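Possible substrate binding protein of ABC transporter system (Rhodopseudomonas palustris, PDB 3N0X) probably binds a branched-chain amino acid or a related small substrate in the periplasm and delivers it to an ABC transporter. Local coordinates at residues T186-G189 against Q190-F193; P264-E267 against W268-E272. All coordinates share one frame; numbering follows the deposited sequence. Where two conformers were deposited one is given.

Interaction 1: T186-G189 against Q190-F193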
ATOM      1  N   THR A 186      -6.351 -20.368 -20.381  1.00 23.09           N
ATOM      2  CA  THR A 186      -5.831 -20.899 -21.632  1.00 23.69           C
ATOM      3  C   THR A 186      -6.068 -19.948 -22.800  1.00 23.51           C
ATOM      4  O   THR A 186      -5.139 -19.582 -23.537  1.00 23.06           O
ATOM      5  CB  THR A 186      -6.448 -22.311 -21.934  1.00 27.34           C
ATOM      6  OG1 THR A 186      -6.175 -23.173 -20.816  1.00 28.34           O
ATOM      7  CG2 THR A 186      -5.859 -22.882 -23.220  1.00 31.45           C
ATOM      8  N   ALA A 187      -7.306 -19.518 -22.963  1.00 22.28           N
ATOM      9  CA  ALA A 187      -7.668 -18.685 -24.109  1.00 22.02           C
ATOM     10  C   ALA A 187      -7.033 -17.295 -24.047  1.00 19.82           C
ATOM     11  O   ALA A 187      -6.427 -16.826 -25.026  1.00 20.12           O
ATOM     12  CB  ALA A 187      -9.205 -18.568 -24.216  1.00 23.51           C
ATOM     13  N   VAL A 188      -7.194 -16.638 -22.907  1.00 18.63           N
ATOM     14  CA  VAL A 188      -6.625 -15.291 -22.736  1.00 16.77           C
ATOM     15  C   VAL A 188      -5.073 -15.343 -22.805  1.00 17.95           C
ATOM     16  O   VAL A 188      -4.449 -14.444 -23.361  1.00 17.75           O
ATOM     17  CB  VAL A 188      -7.135 -14.563 -21.469  1.00 15.14           C
ATOM     18  CG1 VAL A 188      -6.620 -15.165 -20.192  1.00 18.23           C
ATOM     19  CG2 VAL A 188      -6.715 -13.056 -21.492  1.00 15.60           C
ATOM     20  N   GLY A 189      -4.484 -16.406 -22.248  1.00 18.63           N
ATOM     21  CA  GLY A 189      -3.034 -16.604 -22.258  1.00 18.58           C
ATOM     22  C   GLY A 189      -2.528 -16.637 -23.684  1.00 18.21           C
ATOM     23  O   GLY A 189      -1.550 -15.968 -24.015  1.00 17.39           O
ATOM     24  N   GLN A 190      -3.195 -17.412 -24.529  1.00 17.63           N
ATOM     25  CA  GLN A 190      -2.813 -17.490 -25.931  1.00 18.56           C
ATOM     26  C   GLN A 190      -2.952 -16.145 -26.656  1.00 19.26           C
ATOM     27  O   GLN A 190      -2.083 -15.784 -27.454  1.00 19.49           O
ATOM     28  CB  GLN A 190      -3.531 -18.627 -26.668  1.00 20.31           C
ATOM     29  CG  GLN A 190      -2.807 -18.975 -27.960  1.00 23.90           C
ATOM     30  CD  GLN A 190      -1.399 -19.539 -27.736  1.00 24.20           C
ATOM     31  OE1 GLN A 190      -1.192 -20.433 -26.921  1.00 29.92           O
ATOM     32  NE2 GLN A 190      -0.419 -18.980 -28.452  1.00 27.04           N
ATOM     33  N   ARG A 191      -4.000 -15.382 -26.344  1.00 17.93           N
ATOM     34  CA  ARG A 191      -4.146 -14.055 -26.947  1.00 18.33           C
ATOM     35  C   ARG A 191      -2.983 -13.159 -26.548  1.00 17.56           C
ATOM     36  O   ARG A 191      -2.445 -12.399 -27.372  1.00 18.25           O
ATOM     37  CB  ARG A 191      -5.484 -13.400 -26.582  1.00 18.67           C
ATOM     38  CG  ARG A 191      -6.705 -14.170 -27.143  1.00 21.19           C
ATOM     39  CD  ARG A 191      -7.939 -13.290 -27.146  1.00 24.18           C
ATOM     40  NE  ARG A 191      -8.383 -12.877 -25.815  1.00 21.28           N
ATOM     41  CZ  ARG A 191      -9.175 -13.606 -25.029  1.00 22.03           C
ATOM     42  NH1 ARG A 191      -9.578 -14.810 -25.429  1.00 23.27           N
ATOM     43  NH2 ARG A 191      -9.551 -13.151 -23.837  1.00 23.40           N
ATOM     44  N   LEU A 192      -2.619 -13.210 -25.271  1.00 15.32           N
ATOM     45  CA  LEU A 192      -1.492 -12.417 -24.777  1.00 13.60           C
ATOM     46  C   LEU A 192      -0.192 -12.834 -25.440  1.00 14.89           C
ATOM     47  O   LEU A 192       0.597 -11.993 -25.887  1.00 15.97           O
ATOM     48  CB  LEU A 192      -1.397 -12.531 -23.246  1.00 14.00           C
ATOM     49  CG  LEU A 192      -2.537 -11.891 -22.450  1.00 13.32           C
ATOM     50  CD1 LEU A 192      -2.544 -12.450 -21.040  1.00 15.11           C
ATOM     51  CD2 LEU A 192      -2.414 -10.360 -22.416  1.00 15.99           C
ATOM     52  N   PHE A 193       0.035 -14.135 -25.523  1.00 15.18           N
ATOM     53  CA  PHE A 193       1.255 -14.625 -26.179  1.00 16.49           C
ATOM     54  C   PHE A 193       1.267 -14.218 -27.646  1.00 17.41           C
ATOM     55  O   PHE A 193       2.298 -13.744 -28.160  1.00 17.30           O
ATOM     56  CB  PHE A 193       1.365 -16.149 -26.110  1.00 17.67           C
ATOM     57  CG  PHE A 193       1.481 -16.711 -24.738  1.00 17.55           C
ATOM     58  CD1 PHE A 193       1.842 -15.954 -23.654  1.00 16.08           C
ATOM     59  CD2 PHE A 193       1.250 -18.063 -24.538  1.00 19.04           C
ATOM     60  CE1 PHE A 193       1.955 -16.502 -22.402  1.00 20.00           C
ATOM     61  CE2 PHE A 193       1.363 -18.612 -23.270  1.00 22.38           C
ATOM     62  CZ  PHE A 193       1.722 -17.841 -22.211  1.00 23.24           C
TER
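Four successive i to i+4 hydrogen bonds join T186-G189 to Q190-F193 in the first turns of an alpha helix, from Q190 N to T186 O through F193 N to G189 O, the last 2.9 Å long with an N-H...O angle of 164°. The G189 carbonyl has a second neighbour in the F193 ring: its O lies over one face, displaced toward the rim and 3.2 Å from F193 CG. With CG beside the backbone N and anti to the carbonyl carbon (chi1 -63°), the phenyl group is turned back beneath that oxygen. A serine in place of F193 would probably keep the backbone bond but uncover G189 O on that side and open a gap against Y227 and I205.

R191 also folds back along the helix. Its chain bends at chi3 (-64°), laying one guanidinium face over the backbone of V188, with V188 CA 3.7 Å above the plane. NH2 lies against the isopropyl group, 3.7 Å from both V188 CB and V188 CG2, while R191 CG rests 3.4 Å from A187 O. The same NH2 forms a salt bridge with E176, so the charged end is held from the neighbouring strand. One turn along, V188 CG2 meets L192 CD1 at 4.2 Å in a loose apolar contact.

This helix, 186-196, packs on a parallel sheet: V188 and L192 face strands 171-178 and 142-149, L192 and F193 reach I205 of strand 202-207, and F193 meets the ring of Y227.

Interaction 2: P264-E267 against W268-E272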
ATOM      1  N   PRO A 264      17.769   3.919   9.428  1.00 19.58           N
ATOM      2  CA  PRO A 264      17.810   3.593  10.845  1.00 18.78           C
ATOM      3  C   PRO A 264      16.480   3.098  11.405  1.00 17.56           C
ATOM      4  O   PRO A 264      16.468   2.307  12.322  1.00 16.99           O
ATOM      5  CB  PRO A 264      18.207   4.920  11.493  1.00 21.98           C
ATOM      6  CG  PRO A 264      19.040   5.594  10.470  1.00 25.83           C
ATOM      7  CD  PRO A 264      18.382   5.230   9.154  1.00 22.89           C
ATOM      8  N   ILE A 265      15.383   3.607  10.867  1.00 15.33           N
ATOM      9  CA  ILE A 265      14.084   3.243  11.368  1.00 14.26           C
ATOM     10  C   ILE A 265      13.806   1.816  10.986  1.00 11.96           C
ATOM     11  O   ILE A 265      13.409   1.026  11.842  1.00 13.57           O
ATOM     12  CB  ILE A 265      12.993   4.173  10.834  1.00 14.24           C
ATOM     13  CG1 ILE A 265      13.283   5.603  11.324  1.00 20.52           C
ATOM     14  CG2 ILE A 265      11.662   3.699  11.297  1.00 14.42           C
ATOM     15  CD1 ILE A 265      12.075   6.569  11.197  1.00 20.83           C
ATOM     16  N   ASN A 266      13.923   1.495   9.709  1.00 11.57           N
ATOM     17  CA  ASN A 266      13.671   0.122   9.281  1.00 11.46           C
ATOM     18  C   ASN A 266      14.635  -0.884   9.925  1.00 14.37           C
ATOM     19  O   ASN A 266      14.265  -2.008  10.236  1.00 15.41           O
ATOM     20  CB  ASN A 266      13.666  -0.051   7.762  1.00 11.45           C
ATOM     21  CG  ASN A 266      12.955  -1.320   7.351  1.00 12.71           C
ATOM     22  OD1 ASN A 266      11.812  -1.559   7.786  1.00 12.54           O
ATOM     23  ND2 ASN A 266      13.611  -2.131   6.512  1.00 12.30           N
ATOM     24  N   GLU A 267      15.887  -0.463  10.105  1.00 14.96           N
ATOM     25  CA  GLU A 267      16.879  -1.313  10.769  1.00 15.35           C
ATOM     26  C   GLU A 267      16.411  -1.718  12.160  1.00 14.34           C
ATOM     27  O   GLU A 267      16.418  -2.904  12.501  1.00 16.02           O
ATOM     28  CB  GLU A 267      18.245  -0.600  10.800  1.00 16.54           C
ATOM     29  CG  GLU A 267      19.314  -1.206  11.701  1.00 26.87           C
ATOM     30  CD  GLU A 267      20.008  -2.409  11.134  1.00 38.56           C
ATOM     31  OE1 GLU A 267      19.721  -2.806   9.974  1.00 41.22           O
ATOM     32  OE2 GLU A 267      20.863  -2.964  11.889  1.00 43.26           O
ATOM     33  N   TRP A 268      15.969  -0.738  12.936  1.00 13.99           N
ATOM     34  CA  TRP A 268      15.450  -0.998  14.282  1.00 14.88           C
ATOM     35  C   TRP A 268      14.194  -1.881  14.225  1.00 14.26           C
ATOM     36  O   TRP A 268      14.064  -2.879  14.945  1.00 14.35           O
ATOM     37  CB  TRP A 268      15.176   0.331  15.015  1.00 14.36           C
ATOM     38  CG  TRP A 268      14.686   0.098  16.405  1.00 12.87           C
ATOM     39  CD1 TRP A 268      15.451  -0.187  17.509  1.00 16.08           C
ATOM     40  CD2 TRP A 268      13.335   0.112  16.854  1.00 11.87           C
ATOM     41  NE1 TRP A 268      14.651  -0.372  18.606  1.00 18.82           N
ATOM     42  CE2 TRP A 268      13.343  -0.187  18.236  1.00 16.91           C
ATOM     43  CE3 TRP A 268      12.114   0.316  16.221  1.00 15.38           C
ATOM     44  CZ2 TRP A 268      12.175  -0.276  18.988  1.00 18.80           C
ATOM     45  CZ3 TRP A 268      10.947   0.233  16.976  1.00 15.79           C
ATOM     46  CH2 TRP A 268      10.986  -0.046  18.345  1.00 15.41           C
ATOM     47  N   LEU A 269      13.283  -1.527  13.338  1.00 13.14           N
ATOM     48  CA  LEU A 269      12.016  -2.253  13.228  1.00 11.88           C
ATOM     49  C   LEU A 269      12.259  -3.725  12.900  1.00 12.42           C
ATOM     50  O   LEU A 269      11.698  -4.596  13.572  1.00 13.65           O
ATOM     51  CB  LEU A 269      11.140  -1.604  12.178  1.00 11.68           C
ATOM     52  CG  LEU A 269       9.857  -2.419  11.866  1.00 10.42           C
ATOM     53  CD1 LEU A 269       8.937  -2.594  13.054  1.00 12.39           C
ATOM     54  CD2 LEU A 269       9.119  -1.715  10.714  1.00 12.83           C
ATOM     55  N   VAL A 270      13.093  -3.982  11.906  1.00 12.25           N
ATOM     56  CA  VAL A 270      13.378  -5.346  11.490  1.00 12.60           C
ATOM     57  C   VAL A 270      14.048  -6.128  12.627  1.00 14.01           C
ATOM     58  O   VAL A 270      13.649  -7.253  12.975  1.00 15.39           O
ATOM     59  CB  VAL A 270      14.169  -5.410  10.173  1.00 12.62           C
ATOM     60  CG1 VAL A 270      14.599  -6.891   9.937  1.00 15.11           C
ATOM     61  CG2 VAL A 270      13.320  -4.894   9.016  1.00 13.13           C
ATOM     62  N   THR A 271      15.068  -5.548  13.235  1.00 13.99           N
ATOM     63  CA  THR A 271      15.803  -6.246  14.277  1.00 15.52           C
ATOM     64  C   THR A 271      14.945  -6.542  15.495  1.00 15.40           C
ATOM     65  O   THR A 271      14.910  -7.682  16.022  1.00 16.52           O
ATOM     66  CB  THR A 271      17.018  -5.435  14.667  1.00 17.74           C
ATOM     67  OG1 THR A 271      17.880  -5.331  13.527  1.00 21.53           O
ATOM     68  CG2 THR A 271      17.782  -6.102  15.819  1.00 20.50           C
ATOM     69  N   GLU A 272      14.187  -5.545  15.931  1.00 14.65           N
ATOM     70  CA  GLU A 272      13.385  -5.711  17.127  0.60 15.31           C
ATOM     71  C   GLU A 272      12.178  -6.593  16.888  1.00 15.51           C
ATOM     72  O   GLU A 272      11.763  -7.337  17.760  1.00 15.72           O
ATOM     73  CB  GLU A 272      12.975  -4.336  17.649  0.60 17.22           C
ATOM     74  CG  GLU A 272      12.517  -4.359  19.060  0.60 22.35           C
ATOM     75  CD  GLU A 272      13.559  -4.883  20.069  0.60 13.42           C
ATOM     76  OE1 GLU A 272      14.754  -4.532  19.975  0.60 29.80           O
ATOM     77  OE2 GLU A 272      13.147  -5.633  20.960  0.60 24.78           O
TER
HETATM   78  O   HOH W   1      20.017  -3.785  14.133  1.00 32.17           O
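N266 and V270 meet one turn apart: the N266 amide carbon CG stands anti to its backbone N (chi1 -160°), while V270 CG2 lies beside its own N, and the methyl comes 3.7 Å from N266 ND2. V270 CG2 also approaches N266 O at 3.3 Å, the carbonyl that accepts the hydrogen bond from V270 N (2.8 Å, N-H...O 168°). The buried amide is satisfied at both ends, OD1 by the hydroxyl of Y256 and ND2 by the carbonyls of Y258 and P261, which fixes its rotation, so that V270 CG2 packs against an amide already engaged by these bonds.

On the solvent side E267 bends at chi2 (79°), and its OE2 and T271 OG1 remain 4.1 Å apart. A water spans them, donating to E267 OE2 at 2.5 Å and hydrogen-bonded to T271 OG1 at 2.7 Å.

The helix, 264-277, rests on two others: I265, W268 and L269 touch F289 of helix 283-302, while I265 and W268 meet Y34, and L269 meets M30, of helix 18-35.

How the interactions relate
Interactions 1 and 2 are separate local contacts within helices 186-196 and 264-277, on opposite sides of the centre of the chain. Their centres are about 44 Å apart and their nearest atoms about 34 Å, so neither touches the other. Interaction 1 belongs to the lobe built round the four-stranded parallel sheet; interaction 2 packs by helix 18-35, which follows strand 5-11 of the other, mixed sheet. This matches the two-lobed periplasmic binding protein fold, in which the ligand is generally held in the cleft between lobes. Both contacts are best read as packing within their own lobes: the centre of interaction 1 lies about 30 Å, and that of interaction 2 about 19 Å, from the centre of the chain.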